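PDB 4GL3: putative glucoamylase from Bacteroides uniformis, which is a putative glucoamylase of the six-hairpin clan, probably hydrolysing glycosidic bonds in carbohydrates. Local coordinates for residues 235-240 and 272-277; 247-252 and 276-281. One frame throughout, in Å; residues are numbered along the deposited sequence.

Interaction 1 (235-240 and 272-277)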
loop_
_atom_site.group_PDB
_atom_site.type_symbol
_atom_site.label_atom_id
_atom_site.label_comp_id
_atom_site.label_asym_id
_atom_site.label_seq_id
_atom_site.Cartn_x
_atom_site.Cartn_y
_atom_site.Cartn_z
ATOM N N ILE A 235 -24.455 2.385 7.903
ATOM C CA ILE A 235 -23.262 3.257 7.784
ATOM C C ILE A 235 -23.166 3.927 6.401
ATOM O O ILE A 235 -23.176 3.260 5.366
ATOM C CB ILE A 235 -21.972 2.456 8.081
ATOM C CG1 ILE A 235 -22.068 1.769 9.477
ATOM C CG2 ILE A 235 -20.740 3.350 8.014
ATOM C CD1 ILE A 235 -21.236 0.504 9.639
ATOM N N LYS A 236 -23.012 5.246 6.401
ATOM C CA LYS A 236 -22.935 6.026 5.195
ATOM C C LYS A 236 -21.510 5.873 4.645
ATOM O O LYS A 236 -20.538 6.132 5.369
ATOM C CB LYS A 236 -23.250 7.491 5.527
ATOM C CG LYS A 236 -23.757 8.332 4.356
ATOM C CD LYS A 236 -23.301 9.798 4.419
ATOM C CE LYS A 236 -21.886 9.966 3.864
ATOM N NZ LYS A 236 -21.344 11.354 3.966
ATOM N N LEU A 237 -21.378 5.438 3.385
ATOM C CA LEU A 237 -20.079 5.296 2.720
ATOM C C LEU A 237 -19.890 6.418 1.681
ATOM O O LEU A 237 -20.557 6.392 0.633
ATOM C CB LEU A 237 -19.994 3.917 2.019
ATOM C CG LEU A 237 -18.712 3.542 1.269
ATOM C CD1 LEU A 237 -17.491 3.491 2.194
ATOM C CD2 LEU A 237 -18.913 2.212 0.533
ATOM N N PRO A 238 -18.998 7.408 1.950
ATOM C CA PRO A 238 -18.895 8.570 1.023
ATOM C C PRO A 238 -18.559 8.210 -0.418
ATOM O O PRO A 238 -19.197 8.720 -1.344
ATOM C CB PRO A 238 -17.788 9.433 1.646
ATOM C CG PRO A 238 -17.839 9.092 3.124
ATOM C CD PRO A 238 -18.233 7.629 3.197
ATOM N N LEU A 239 -17.594 7.320 -0.584
ATOM C CA LEU A 239 -17.028 6.982 -1.882
ATOM C C LEU A 239 -16.898 5.452 -2.110
ATOM O O LEU A 239 -16.848 4.644 -1.167
ATOM C CB LEU A 239 -15.635 7.617 -2.031
ATOM C CG LEU A 239 -15.439 9.148 -1.824
ATOM C CD1 LEU A 239 -13.936 9.491 -1.837
ATOM C CD2 LEU A 239 -16.232 9.944 -2.860
ATOM N N GLY A 240 -16.790 5.068 -3.378
ATOM C CA GLY A 240 -16.354 3.718 -3.717
ATOM C C GLY A 240 -17.449 2.857 -4.352
ATOM O O GLY A 240 -18.634 3.234 -4.422
ATOM N N GLU A 272 -11.207 10.656 6.576
ATOM C CA GLU A 272 -11.236 9.900 7.811
ATOM C C GLU A 272 -12.558 9.111 7.927
ATOM O O GLU A 272 -12.562 7.940 8.332
ATOM C CB GLU A 272 -11.081 10.825 9.019
ATOM C CG GLU A 272 -10.908 10.074 10.331
ATOM C CD GLU A 272 -10.540 11.005 11.500
ATOM O OE1 GLU A 272 -10.419 12.247 11.313
ATOM O OE2 GLU A 272 -10.373 10.479 12.601
ATOM N N GLU A 273 -13.662 9.771 7.611
ATOM C CA GLU A 273 -14.964 9.121 7.549
ATOM C C GLU A 273 -14.940 7.976 6.518
ATOM O O GLU A 273 -15.442 6.894 6.787
ATOM C CB GLU A 273 -16.051 10.129 7.174
ATOM C CG GLU A 273 -17.461 9.588 7.338
ATOM C CD GLU A 273 -18.569 10.480 6.734
ATOM O OE1 GLU A 273 -18.291 11.536 6.096
ATOM O OE2 GLU A 273 -19.757 10.102 6.891
ATOM N N GLN A 274 -14.342 8.207 5.349
ATOM C CA GLN A 274 -14.297 7.190 4.305
ATOM C C GLN A 274 -13.626 5.910 4.833
ATOM O O GLN A 274 -14.145 4.788 4.618
ATOM C CB GLN A 274 -13.533 7.689 3.056
ATOM C CG GLN A 274 -13.329 6.622 1.954
ATOM C CD GLN A 274 -14.631 6.139 1.309
ATOM O OE1 GLN A 274 -15.674 6.801 1.420
ATOM N NE2 GLN A 274 -14.570 4.992 0.604
HETATM N N MSE A 275 -12.468 6.073 5.490
HETATM C CA MSE A 275 -11.644 4.906 5.862
HETATM C C MSE A 275 -12.362 4.121 6.977
HETATM O O MSE A 275 -12.415 2.883 6.942
HETATM C CB MSE A 275 -10.242 5.290 6.321
HETATM C CG MSE A 275 -9.407 6.047 5.343
HETATM SE SE MSE A 275 -9.518 5.379 3.556
HETATM C CE MSE A 275 -9.585 7.084 2.600
ATOM N N LYS A 276 -12.943 4.844 7.929
ATOM C CA LYS A 276 -13.727 4.228 8.992
ATOM C C LYS A 276 -14.966 3.536 8.466
ATOM O O LYS A 276 -15.237 2.408 8.844
ATOM C CB LYS A 276 -14.125 5.247 10.067
ATOM C CG LYS A 276 -12.909 5.767 10.814
ATOM C CD LYS A 276 -13.242 6.555 12.086
ATOM C CE LYS A 276 -11.951 6.808 12.877
ATOM N NZ LYS A 276 -11.984 8.123 13.567
ATOM N N ALA A 277 -15.714 4.207 7.593
ATOM C CA ALA A 277 -16.948 3.645 7.020
ATOM C C ALA A 277 -16.634 2.367 6.265
ATOM O O ALA A 277 -17.276 1.349 6.470
ATOM C CB ALA A 277 -17.669 4.657 6.096
HETATM O O HOH W 1 -20.182 7.350 7.561
#
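Gln274 reaches from the helix to the strand and grips Leu239 by both backbone polar atoms. Its OE1 accepts from Leu239 N at 2.8 Å, with the donor tilted from the carbonyl plane of Gln274, while Gln274 NE2 gives a hydrogen to Leu239 O at 2.9 Å, coming from above that carbonyl's plane. CG stands anti to the backbone N (chi1 175°) and the chain then bends at chi2 (65°), bringing CD round to face Leu239. Two bonds to one residue fix the rotation of the amide. Pro238 slides past this side chain in the opposite direction, its CD 3.2 Å from Gln274 OE1, and Leu237 CD1 touches NE2. One turn on, Ala277 CB presses against Lys236 O (3.3 Å) and Ile235 CG2 (3.8 Å). Toward the more exposed margin, Lys236 crosses Glu273 at about a right angle in a long salt bridge, NZ to OE2 3.6 Å. A water donates to Glu273 OE2 at 2.9 Å; its short leg to Lys236 O is doubtful. Asp270 OD1 accepts from Glu273 N near the helix start. Backbone hydrogen bonds pair strand 235-239 with 227-232 in a two-stranded antiparallel hairpin laid against the helix, the N-to-C directions of strand 235-239 and helix segment 272-277 at 124°.

Interaction 2 (247-252 and 276-281)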
loop_
_atom_site.group_PDB
_atom_site.type_symbol
_atom_site.label_atom_id
_atom_site.label_comp_id
_atom_site.label_asym_id
_atom_site.label_seq_id
_atom_site.Cartn_x
_atom_site.Cartn_y
_atom_site.Cartn_z
ATOM N N GLY A 247 -15.507 -1.993 -1.972
ATOM C CA GLY A 247 -14.488 -2.790 -2.613
ATOM C C GLY A 247 -13.641 -3.560 -1.603
ATOM O O GLY A 247 -13.907 -3.563 -0.402
ATOM N N PRO A 248 -12.620 -4.238 -2.100
ATOM C CA PRO A 248 -11.593 -4.849 -1.240
ATOM C C PRO A 248 -11.001 -3.818 -0.255
ATOM O O PRO A 248 -10.759 -2.626 -0.616
ATOM C CB PRO A 248 -10.523 -5.317 -2.224
ATOM C CG PRO A 248 -11.116 -5.179 -3.606
ATOM C CD PRO A 248 -12.250 -4.205 -3.531
ATOM N N LEU A 249 -10.784 -4.254 0.987
ATOM C CA LEU A 249 -10.416 -3.313 2.078
ATOM C C LEU A 249 -9.046 -2.662 1.866
ATOM O O LEU A 249 -8.800 -1.593 2.429
ATOM C CB LEU A 249 -10.577 -3.935 3.484
ATOM C CG LEU A 249 -10.648 -2.967 4.681
ATOM C CD1 LEU A 249 -11.655 -1.802 4.508
ATOM C CD2 LEU A 249 -10.943 -3.756 5.940
ATOM N N PHE A 250 -8.172 -3.248 1.029
ATOM C CA PHE A 250 -6.868 -2.618 0.803
ATOM C C PHE A 250 -6.953 -1.227 0.142
ATOM O O PHE A 250 -5.968 -0.492 0.140
ATOM C CB PHE A 250 -5.883 -3.519 0.018
ATOM C CG PHE A 250 -6.052 -3.464 -1.508
ATOM C CD1 PHE A 250 -7.006 -4.268 -2.141
ATOM C CD2 PHE A 250 -5.271 -2.620 -2.286
ATOM C CE1 PHE A 250 -7.152 -4.263 -3.538
ATOM C CE2 PHE A 250 -5.402 -2.621 -3.695
ATOM C CZ PHE A 250 -6.353 -3.421 -4.307
ATOM N N PHE A 251 -8.103 -0.877 -0.441
ATOM C CA PHE A 251 -8.296 0.474 -0.929
ATOM C C PHE A 251 -8.084 1.539 0.196
ATOM O O PHE A 251 -7.734 2.667 -0.106
ATOM C CB PHE A 251 -9.697 0.675 -1.530
ATOM C CG PHE A 251 -9.979 -0.072 -2.844
ATOM C CD1 PHE A 251 -9.022 -0.832 -3.499
ATOM C CD2 PHE A 251 -11.266 0.010 -3.410
ATOM C CE1 PHE A 251 -9.320 -1.475 -4.697
ATOM C CE2 PHE A 251 -11.571 -0.628 -4.590
ATOM C CZ PHE A 251 -10.581 -1.345 -5.255
ATOM N N THR A 252 -8.271 1.170 1.469
ATOM C CA THR A 252 -8.032 2.104 2.613
ATOM C C THR A 252 -6.591 2.061 3.126
ATOM O O THR A 252 -6.268 2.735 4.106
ATOM C CB THR A 252 -8.986 1.808 3.785
ATOM O OG1 THR A 252 -8.616 0.554 4.395
ATOM C CG2 THR A 252 -10.436 1.781 3.268
ATOM N N LYS A 276 -12.943 4.844 7.929
ATOM C CA LYS A 276 -13.727 4.228 8.992
ATOM C C LYS A 276 -14.966 3.536 8.466
ATOM O O LYS A 276 -15.237 2.408 8.844
ATOM C CB LYS A 276 -14.125 5.247 10.067
ATOM C CG LYS A 276 -12.909 5.767 10.814
ATOM C CD LYS A 276 -13.242 6.555 12.086
ATOM C CE LYS A 276 -11.951 6.808 12.877
ATOM N NZ LYS A 276 -11.984 8.123 13.567
ATOM N N ALA A 277 -15.714 4.207 7.593
ATOM C CA ALA A 277 -16.948 3.645 7.020
ATOM C C ALA A 277 -16.634 2.367 6.265
ATOM O O ALA A 277 -17.276 1.349 6.470
ATOM C CB ALA A 277 -17.669 4.657 6.096
ATOM N N HIS A 278 -15.651 2.416 5.385
ATOM C CA HIS A 278 -15.307 1.238 4.599
ATOM C C HIS A 278 -14.889 0.061 5.488
ATOM O O HIS A 278 -15.336 -1.075 5.292
ATOM C CB HIS A 278 -14.213 1.582 3.623
ATOM C CG HIS A 278 -13.956 0.532 2.585
ATOM N ND1 HIS A 278 -13.043 0.723 1.569
ATOM C CD2 HIS A 278 -14.479 -0.707 2.398
ATOM C CE1 HIS A 278 -13.009 -0.357 0.809
ATOM N NE2 HIS A 278 -13.869 -1.239 1.285
ATOM N N THR A 279 -14.030 0.334 6.462
ATOM C CA THR A 279 -13.621 -0.709 7.415
ATOM C C THR A 279 -14.798 -1.329 8.159
ATOM O O THR A 279 -14.889 -2.551 8.298
ATOM C CB THR A 279 -12.577 -0.138 8.389
ATOM O OG1 THR A 279 -11.451 0.342 7.640
ATOM C CG2 THR A 279 -12.149 -1.167 9.473
ATOM N N LEU A 280 -15.721 -0.503 8.626
ATOM C CA LEU A 280 -16.816 -1.018 9.492
ATOM C C LEU A 280 -17.866 -1.732 8.662
ATOM O O LEU A 280 -18.441 -2.705 9.086
ATOM C CB LEU A 280 -17.439 0.110 10.323
ATOM C CG LEU A 280 -16.522 0.650 11.434
ATOM C CD1 LEU A 280 -17.260 1.608 12.357
ATOM C CD2 LEU A 280 -15.951 -0.506 12.248
ATOM N N ILE A 281 -18.090 -1.260 7.445
ATOM C CA ILE A 281 -18.963 -1.958 6.502
ATOM C C ILE A 281 -18.417 -3.357 6.113
ATOM O O ILE A 281 -19.167 -4.328 6.090
ATOM C CB ILE A 281 -19.223 -1.075 5.270
ATOM C CG1 ILE A 281 -20.136 0.105 5.668
ATOM C CG2 ILE A 281 -19.811 -1.897 4.119
ATOM C CD1 ILE A 281 -20.089 1.266 4.650
#
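The imidazole of His278 carries Leu249 on one face and the backbone of Gly247 at its edge. Leu249 CD1 sits over that face in a CH-pi contact, 3.8 Å from the ring centroid and 14° off the normal; the two side chains slide past each other in opposite directions. At the edge, His278 NE2 donates to Gly247 O at 2.9 Å. The acceptor lies in the ring plane, only 2° out of it, although seen from the glycine the donor stands above the carbonyl plane. Thr252 CG2 approaches ND1 obliquely at 3.3 Å. CG of His278 is anti to the backbone N (chi1 -169°), which points CG off the helix toward the loop; the ring beyond it lies among Gly247, Leu249 and Thr252. The bond at NE2 and the methyl over the face together limit how the ring can turn.

Thr252 OG1 donates to Leu249 O at 2.9 Å, nearly along the C=O axis, and that oxygen also accepts from Thr252 N, so the short turn is pinned from within. The same Leu249 CD1 also touches Thr279 CA (3.7 Å), while the Thr279 hydroxyl bonds to Met275 O one turn back. Pro248 CD lies over one face of the Phe251 ring, offset toward its rim. The loop between strand 235-239 and helix 271-288 thus folds back over the helix, with Ser332 touching Leu249 and Thr252 and a backbone hydrogen bond between Leu249 and Leu303, while Ala277 and Ile281 meet the strand.

Both contacts use helix 271-288 and share Lys276 and Ala277, with centres about 8 Å apart. Interaction 1 sets the hairpin strand against one flank of the helix; interaction 2 brings in the loop that follows this strand, so the chain leaves the strand, packs on the helix through the loop, and later enters that same helix. Packing ties the two together: Leu237 CB meets Ile281 CD1 at 3.7 Å, Leu237 CD1 comes to 3.8 Å from the backbone N of His278, and the selenium of Met275 lies 3.6 Å from Thr252 CB. A bound di(hydroxyethyl)ether lies about 13 Å from the Pro248 side chain.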